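Long-range contact in probable N-glycosylase/DNA lyase (Thermotoga maritima, PDB 3N0U), which is a probable N-glycosylase/DNA lyase, an all-helical member of the helix-hairpin-helix clan of DNA glycosylases: residues L119-L131 and A143-A156. Numbering follows the deposited sequence.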
ATOM      1  N   LEU A 119       4.480  15.682   2.609  1.00 24.76           N
ATOM      2  CA  LEU A 119       4.778  14.354   3.144  1.00 24.96           C
ATOM      3  C   LEU A 119       5.297  13.445   2.051  1.00 23.47           C
ATOM      4  O   LEU A 119       6.232  12.680   2.257  1.00 25.97           O
ATOM      5  CB  LEU A 119       3.541  13.699   3.776  1.00 27.42           C
ATOM      6  CG  LEU A 119       3.180  14.087   5.198  1.00 37.03           C
ATOM      7  CD1 LEU A 119       1.779  13.591   5.509  1.00 41.45           C
ATOM      8  CD2 LEU A 119       4.187  13.531   6.183  1.00 33.13           C
ATOM      9  N   VAL A 120       4.662  13.496   0.891  1.00 23.32           N
ATOM     10  CA  VAL A 120       5.009  12.567  -0.172  1.00 21.00           C
ATOM     11  C   VAL A 120       6.399  12.869  -0.742  1.00 24.61           C
ATOM     12  O   VAL A 120       7.078  11.981  -1.261  1.00 27.06           O
ATOM     13  CB  VAL A 120       3.914  12.549  -1.253  1.00 30.33           C
ATOM     14  CG1 VAL A 120       4.400  11.836  -2.488  1.00 53.14           C
ATOM     15  CG2 VAL A 120       2.670  11.897  -0.659  1.00 25.98           C
ATOM     16  N   LYS A 121       6.847  14.109  -0.576  1.00 26.25           N
ATOM     17  CA  LYS A 121       8.145  14.531  -1.085  1.00 30.95           C
ATOM     18  C   LYS A 121       9.238  14.412  -0.026  1.00 27.36           C
ATOM     19  O   LYS A 121      10.428  14.558  -0.333  1.00 36.67           O
ATOM     20  CB  LYS A 121       8.066  15.987  -1.561  1.00 35.70           C
ATOM     21  CG  LYS A 121       7.202  16.189  -2.794  1.00 51.12           C
ATOM     22  CD  LYS A 121       7.898  15.677  -4.038  1.00 63.86           C
ATOM     23  CE  LYS A 121       7.087  15.982  -5.289  1.00 75.68           C
ATOM     24  NZ  LYS A 121       7.846  15.665  -6.530  1.00 85.22           N
ATOM     25  N   GLY A 122       8.834  14.199   1.223  1.00 31.12           N
ATOM     26  CA  GLY A 122       9.779  14.181   2.323  1.00 30.39           C
ATOM     27  C   GLY A 122      10.532  12.869   2.432  1.00 28.98           C
ATOM     28  O   GLY A 122      10.370  11.983   1.598  1.00 28.37           O
ATOM     29  N   ASP A 123      11.369  12.743   3.460  1.00 27.15           N
ATOM     30  CA  ASP A 123      12.064  11.492   3.702  1.00 29.52           C
ATOM     31  C   ASP A 123      11.004  10.446   3.957  1.00 24.68           C
ATOM     32  O   ASP A 123      10.195  10.610   4.865  1.00 26.86           O
ATOM     33  CB  ASP A 123      12.981  11.605   4.908  1.00 33.50           C
ATOM     34  CG  ASP A 123      13.720  10.324   5.184  1.00 45.74           C
ATOM     35  OD1 ASP A 123      14.870  10.184   4.719  1.00 54.45           O
ATOM     36  OD2 ASP A 123      13.145   9.446   5.851  1.00 40.81           O
ATOM     37  N   PRO A 124      10.980   9.384   3.147  1.00 23.74           N
ATOM     38  CA  PRO A 124       9.862   8.449   3.266  1.00 22.66           C
ATOM     39  C   PRO A 124       9.792   7.735   4.593  1.00 20.54           C
ATOM     40  O   PRO A 124       8.688   7.386   4.998  1.00 23.33           O
ATOM     41  CB  PRO A 124      10.106   7.452   2.137  1.00 26.75           C
ATOM     42  CG  PRO A 124      11.489   7.678   1.674  1.00 29.98           C
ATOM     43  CD  PRO A 124      11.845   9.077   1.997  1.00 28.71           C
ATOM     44  N   PHE A 125      10.913   7.541   5.279  1.00 25.64           N
ATOM     45  CA  PHE A 125      10.861   6.864   6.571  1.00 24.44           C
ATOM     46  C   PHE A 125      10.210   7.802   7.572  1.00 22.52           C
ATOM     47  O   PHE A 125       9.417   7.367   8.393  1.00 23.15           O
ATOM     48  CB  PHE A 125      12.252   6.394   7.013  1.00 29.64           C
ATOM     49  CG  PHE A 125      12.810   5.312   6.124  1.00 31.06           C
ATOM     50  CD1 PHE A 125      12.595   3.978   6.412  1.00 36.33           C
ATOM     51  CD2 PHE A 125      13.489   5.642   4.960  1.00 41.38           C
ATOM     52  CE1 PHE A 125      13.077   2.976   5.567  1.00 36.58           C
ATOM     53  CE2 PHE A 125      13.981   4.652   4.113  1.00 41.03           C
ATOM     54  CZ  PHE A 125      13.762   3.317   4.415  1.00 36.51           C
ATOM     55  N   GLN A 126      10.519   9.094   7.488  1.00 22.73           N
ATOM     56  CA  GLN A 126       9.932  10.043   8.421  1.00 25.89           C
ATOM     57  C   GLN A 126       8.449  10.246   8.095  1.00 18.60           C
ATOM     58  O   GLN A 126       7.614  10.336   8.994  1.00 23.97           O
ATOM     59  CB  GLN A 126      10.689  11.364   8.404  1.00 30.02           C
ATOM     60  CG  GLN A 126      12.128  11.226   8.832  1.00 49.80           C
ATOM     61  CD  GLN A 126      12.833  12.551   8.890  1.00 72.60           C
ATOM     62  OE1 GLN A 126      12.211  13.598   8.732  1.00 62.20           O
ATOM     63  NE2 GLN A 126      14.138  12.519   9.119  1.00 91.78           N
ATOM     64  N   SER A 127       8.118  10.311   6.811  1.00 21.71           N
ATOM     65  CA  SER A 127       6.719  10.467   6.413  1.00 19.53           C
ATOM     66  C   SER A 127       5.881   9.281   6.863  1.00 19.29           C
ATOM     67  O   SER A 127       4.760   9.455   7.316  1.00 20.14           O
ATOM     68  CB  SER A 127       6.608  10.674   4.902  1.00 21.27           C
ATOM     69  OG  SER A 127       7.200  11.920   4.575  1.00 25.33           O
ATOM     70  N   ARG A 128       6.436   8.081   6.783  1.00 19.03           N
ATOM     71  CA  ARG A 128       5.699   6.908   7.231  1.00 18.55           C
ATOM     72  C   ARG A 128       5.437   6.991   8.738  1.00 20.34           C
ATOM     73  O   ARG A 128       4.335   6.695   9.185  1.00 20.16           O
ATOM     74  CB  ARG A 128       6.450   5.615   6.891  1.00 20.59           C
ATOM     75  CG  ARG A 128       5.859   4.396   7.593  1.00 18.48           C
ATOM     76  CD  ARG A 128       6.363   3.117   6.971  1.00 21.11           C
ATOM     77  NE  ARG A 128       7.788   2.972   7.203  1.00 19.63           N
ATOM     78  CZ  ARG A 128       8.569   2.088   6.608  1.00 19.27           C
ATOM     79  NH1 ARG A 128       8.074   1.258   5.712  1.00 20.88           N
ATOM     80  NH2 ARG A 128       9.852   2.042   6.924  1.00 23.17           N
ATOM     81  N   GLU A 129       6.436   7.414   9.515  1.00 18.86           N
ATOM     82  CA  GLU A 129       6.275   7.556  10.961  1.00 20.33           C
ATOM     83  C   GLU A 129       5.130   8.524  11.253  1.00 21.69           C
ATOM     84  O   GLU A 129       4.309   8.293  12.134  1.00 21.98           O
ATOM     85  CB  GLU A 129       7.561   8.083  11.614  1.00 25.37           C
ATOM     86  CG  GLU A 129       8.660   7.043  11.744  1.00 27.17           C
ATOM     87  CD  GLU A 129       9.970   7.625  12.294  1.00 37.70           C
ATOM     88  OE1 GLU A 129       9.988   8.806  12.705  1.00 43.98           O
ATOM     89  OE2 GLU A 129      10.986   6.894  12.300  1.00 46.25           O
ATOM     90  N   PHE A 130       5.096   9.620  10.513  1.00 19.45           N
ATOM     91  CA  PHE A 130       4.050  10.622  10.696  1.00 20.09           C
ATOM     92  C   PHE A 130       2.665  10.056  10.466  1.00 18.73           C
ATOM     93  O   PHE A 130       1.758  10.296  11.239  1.00 21.10           O
ATOM     94  CB  PHE A 130       4.258  11.812   9.768  1.00 20.90           C
ATOM     95  CG  PHE A 130       3.144  12.817   9.843  1.00 21.49           C
ATOM     96  CD1 PHE A 130       2.040  12.707   9.015  1.00 26.04           C
ATOM     97  CD2 PHE A 130       3.177  13.831  10.783  1.00 26.83           C
ATOM     98  CE1 PHE A 130       0.997  13.616   9.101  1.00 25.82           C
ATOM     99  CE2 PHE A 130       2.133  14.750  10.874  1.00 29.80           C
ATOM    100  CZ  PHE A 130       1.048  14.639  10.038  1.00 29.20           C
ATOM    101  N   LEU A 131       2.509   9.305   9.388  1.00 19.09           N
ATOM    102  CA  LEU A 131       1.213   8.764   9.040  1.00 22.38           C
ATOM    103  C   LEU A 131       0.783   7.706  10.034  1.00 18.80           C
ATOM    104  O   LEU A 131      -0.385   7.632  10.386  1.00 19.35           O
ATOM    105  CB  LEU A 131       1.261   8.177   7.631  1.00 21.45           C
ATOM    106  CG  LEU A 131       1.380   9.204   6.516  1.00 21.04           C
ATOM    107  CD1 LEU A 131       1.757   8.503   5.226  1.00 25.34           C
ATOM    108  CD2 LEU A 131       0.088  10.032   6.359  1.00 20.94           C
ATOM    109  N   ALA A 143       0.662   2.854   5.682  1.00 16.24           N
ATOM    110  CA  ALA A 143       1.460   4.048   5.416  1.00 18.58           C
ATOM    111  C   ALA A 143       2.494   3.750   4.336  1.00 13.58           C
ATOM    112  O   ALA A 143       2.730   4.574   3.435  1.00 16.26           O
ATOM    113  CB  ALA A 143       2.163   4.506   6.672  1.00 19.46           C
ATOM    114  N   SER A 144       3.124   2.583   4.411  1.00 17.01           N
ATOM    115  CA  SER A 144       4.043   2.158   3.360  1.00 18.38           C
ATOM    116  C   SER A 144       3.353   2.070   2.015  1.00 15.68           C
ATOM    117  O   SER A 144       3.895   2.486   1.002  1.00 16.78           O
ATOM    118  CB  SER A 144       4.635   0.800   3.703  1.00 17.87           C
ATOM    119  OG  SER A 144       5.258   0.846   4.980  1.00 18.49           O
ATOM    120  N   HIS A 145       2.152   1.522   2.035  1.00 15.39           N
ATOM    121  CA  HIS A 145       1.331   1.355   0.851  1.00 15.52           C
ATOM    122  C   HIS A 145       1.002   2.693   0.195  1.00 15.05           C
ATOM    123  O   HIS A 145       1.180   2.854  -1.020  1.00 16.51           O
ATOM    124  CB  HIS A 145       0.054   0.640   1.275  1.00 16.39           C
ATOM    125  CG  HIS A 145      -0.793   0.161   0.148  1.00 16.66           C
ATOM    126  ND1 HIS A 145      -2.019  -0.429   0.360  1.00 29.26           N
ATOM    127  CD2 HIS A 145      -0.593   0.148  -1.192  1.00 18.01           C
ATOM    128  CE1 HIS A 145      -2.550  -0.771  -0.801  1.00 26.82           C
ATOM    129  NE2 HIS A 145      -1.704  -0.432  -1.760  1.00 22.89           N
ATOM    130  N   PHE A 146       0.526   3.643   1.001  1.00 15.48           N
ATOM    131  CA  PHE A 146       0.222   4.980   0.505  1.00 15.39           C
ATOM    132  C   PHE A 146       1.462   5.605  -0.150  1.00 15.48           C
ATOM    133  O   PHE A 146       1.403   6.110  -1.282  1.00 17.47           O
ATOM    134  CB  PHE A 146      -0.288   5.877   1.646  1.00 16.76           C
ATOM    135  CG  PHE A 146      -0.364   7.346   1.292  1.00 15.56           C
ATOM    136  CD1 PHE A 146      -1.318   7.811   0.420  1.00 15.82           C
ATOM    137  CD2 PHE A 146       0.531   8.231   1.832  1.00 17.33           C
ATOM    138  CE1 PHE A 146      -1.382   9.140   0.094  1.00 17.89           C
ATOM    139  CE2 PHE A 146       0.480   9.566   1.499  1.00 19.48           C
ATOM    140  CZ  PHE A 146      -0.484  10.012   0.628  1.00 18.26           C
ATOM    141  N   LEU A 147       2.579   5.597   0.558  1.00 16.83           N
ATOM    142  CA  LEU A 147       3.777   6.234   0.024  1.00 16.11           C
ATOM    143  C   LEU A 147       4.230   5.575  -1.285  1.00 14.30           C
ATOM    144  O   LEU A 147       4.522   6.250  -2.280  1.00 15.95           O
ATOM    145  CB  LEU A 147       4.881   6.279   1.088  1.00 18.16           C
ATOM    146  CG  LEU A 147       4.563   7.251   2.244  1.00 18.77           C
ATOM    147  CD1 LEU A 147       5.494   7.031   3.415  1.00 20.46           C
ATOM    148  CD2 LEU A 147       4.629   8.706   1.769  1.00 19.41           C
ATOM    149  N   ARG A 148       4.234   4.252  -1.323  1.00 15.87           N
ATOM    150  CA  ARG A 148       4.588   3.541  -2.536  1.00 16.82           C
ATOM    151  C   ARG A 148       3.675   3.949  -3.696  1.00 15.78           C
ATOM    152  O   ARG A 148       4.140   4.127  -4.832  1.00 16.28           O
ATOM    153  CB  ARG A 148       4.486   2.033  -2.278  1.00 14.99           C
ATOM    154  CG  ARG A 148       5.159   1.147  -3.318  1.00 17.55           C
ATOM    155  CD  ARG A 148       4.367   0.995  -4.632  1.00 18.96           C
ATOM    156  NE  ARG A 148       3.004   0.515  -4.447  1.00 16.36           N
ATOM    157  CZ  ARG A 148       2.652  -0.765  -4.401  1.00 15.79           C
ATOM    158  NH1 ARG A 148       3.558  -1.715  -4.481  1.00 17.18           N
ATOM    159  NH2 ARG A 148       1.379  -1.093  -4.222  1.00 17.00           N
ATOM    160  N   ASN A 149       2.372   4.080  -3.407  1.00 14.68           N
ATOM    161  CA  ASN A 149       1.395   4.418  -4.428  1.00 16.30           C
ATOM    162  C   ASN A 149       1.515   5.874  -4.930  1.00 16.44           C
ATOM    163  O   ASN A 149       0.832   6.266  -5.873  1.00 17.63           O
ATOM    164  CB  ASN A 149      -0.034   4.109  -3.976  1.00 15.65           C
ATOM    165  CG  ASN A 149      -0.369   2.629  -4.067  1.00 14.77           C
ATOM    166  OD1 ASN A 149       0.502   1.791  -4.167  1.00 15.74           O
ATOM    167  ND2 ASN A 149      -1.632   2.320  -4.027  1.00 18.89           N
ATOM    168  N   THR A 150       2.381   6.663  -4.305  1.00 17.29           N
ATOM    169  CA  THR A 150       2.692   7.999  -4.798  1.00 19.12           C
ATOM    170  C   THR A 150       4.081   8.042  -5.454  1.00 19.91           C
ATOM    171  O   THR A 150       4.579   9.108  -5.785  1.00 20.76           O
ATOM    172  CB  THR A 150       2.649   9.064  -3.674  1.00 19.91           C
ATOM    173  OG1 THR A 150       3.803   8.939  -2.818  1.00 22.42           O
ATOM    174  CG2 THR A 150       1.395   8.926  -2.873  1.00 21.71           C
ATOM    175  N   GLY A 151       4.691   6.875  -5.624  1.00 18.79           N
ATOM    176  CA  GLY A 151       5.950   6.743  -6.337  1.00 20.79           C
ATOM    177  C   GLY A 151       7.163   6.398  -5.489  1.00 22.70           C
ATOM    178  O   GLY A 151       8.261   6.225  -6.033  1.00 23.74           O
ATOM    179  N   VAL A 152       6.996   6.295  -4.170  1.00 18.56           N
ATOM    180  CA  VAL A 152       8.137   5.961  -3.307  1.00 18.19           C
ATOM    181  C   VAL A 152       8.585   4.510  -3.519  1.00 17.54           C
ATOM    182  O   VAL A 152       7.759   3.588  -3.555  1.00 20.70           O
ATOM    183  CB  VAL A 152       7.814   6.203  -1.811  1.00 20.05           C
ATOM    184  CG1 VAL A 152       8.910   5.648  -0.909  1.00 23.69           C
ATOM    185  CG2 VAL A 152       7.609   7.709  -1.546  1.00 21.55           C
ATOM    186  N   GLU A 153       9.885   4.296  -3.679  1.00 20.59           N
ATOM    187  CA  GLU A 153      10.376   2.950  -3.947  1.00 22.32           C
ATOM    188  C   GLU A 153      11.092   2.277  -2.784  1.00 20.50           C
ATOM    189  O   GLU A 153      11.350   1.067  -2.832  1.00 21.38           O
ATOM    190  CB  GLU A 153      11.275   2.976  -5.187  1.00 22.89           C
ATOM    191  CG  GLU A 153      10.464   3.258  -6.473  1.00 30.89           C
ATOM    192  CD  GLU A 153      11.265   3.172  -7.767  1.00 41.14           C
ATOM    193  OE1 GLU A 153      11.878   2.103  -8.033  1.00 32.94           O
ATOM    194  OE2 GLU A 153      11.247   4.167  -8.534  1.00 39.69           O
ATOM    195  N   ASP A 154      11.364   3.045  -1.731  1.00 22.21           N
ATOM    196  CA  ASP A 154      12.234   2.627  -0.639  1.00 23.17           C
ATOM    197  C   ASP A 154      11.599   1.672   0.374  1.00 19.50           C
ATOM    198  O   ASP A 154      12.321   1.078   1.187  1.00 24.22           O
ATOM    199  CB  ASP A 154      12.698   3.877   0.131  1.00 28.81           C
ATOM    200  CG  ASP A 154      13.194   4.994  -0.790  1.00 49.68           C
ATOM    201  OD1 ASP A 154      12.384   5.568  -1.568  1.00 47.28           O
ATOM    202  OD2 ASP A 154      14.392   5.321  -0.707  1.00 54.86           O
ATOM    203  N   LEU A 155      10.271   1.532   0.337  1.00 20.45           N
ATOM    204  CA  LEU A 155       9.525   0.897   1.441  1.00 20.34           C
ATOM    205  C   LEU A 155       8.833  -0.391   1.023  1.00 19.75           C
ATOM    206  O   LEU A 155       8.342  -0.491  -0.087  1.00 20.72           O
ATOM    207  CB  LEU A 155       8.463   1.860   1.987  1.00 22.48           C
ATOM    208  CG  LEU A 155       8.964   3.254   2.401  1.00 22.01           C
ATOM    209  CD1 LEU A 155       7.783   4.058   2.986  1.00 20.56           C
ATOM    210  CD2 LEU A 155      10.143   3.157   3.396  1.00 21.05           C
ATOM    211  N   ALA A 156       8.828  -1.378   1.917  1.00 18.17           N
ATOM    212  CA  ALA A 156       8.046  -2.594   1.732  1.00 19.32           C
ATOM    213  C   ALA A 156       6.655  -2.464   2.306  1.00 18.29           C
ATOM    214  O   ALA A 156       6.435  -1.756   3.303  1.00 20.24           O
ATOM    215  CB  ALA A 156       8.732  -3.761   2.402  1.00 22.74           C
TER
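Ser144 OG has two polar partners: Arg128 NH1 donates to it across the contact at 2.9 Å, nearly straight (164°) and in the guanidinium plane, while Trp140 O, one turn back, is the other. The same NH1 pairs with Glu188 in a salt bridge to helix 181-198. In Arg128, chi1 (168°, CG anti to the backbone N) sets CG beside the methyl of Ala143, and a bend at chi3 turns the guanidinium toward Ser144. Over one guanidinium face lies Leu155 CD2, 3.6 Å from Arg128 NH1. Leu155 CD2 also sits over a face of the Phe125 ring, 3.8 Å from the Phe125 centroid, a CH-pi contact. Farther in, Leu147 is a knob in a hole made by Val120, Pro124, Ser127 and Leu131, with Leu147 CD1 3.6 Å from Pro124 O. Leu131 CD1 crosses to Phe146 CD2 at 3.6 Å. After helix 143-148 a Schellman motif with Gly151 turns the chain, and Val152 CG1 packs on Pro124 CB at 3.7 Å. Helices 124-134 and 140-148, joined by a short hairpin with the sodium ion at Val132, Ala135 and Ile138, are consistent with the clan's helix-hairpin-helix motif; their segments here cross at 130°. Pairing with Glu188 and Ser144 probably lets the buried arginine lie against leucine, and this polar network links helices 124-134, 140-148 and 181-198 beside the apolar packing centred on Leu147.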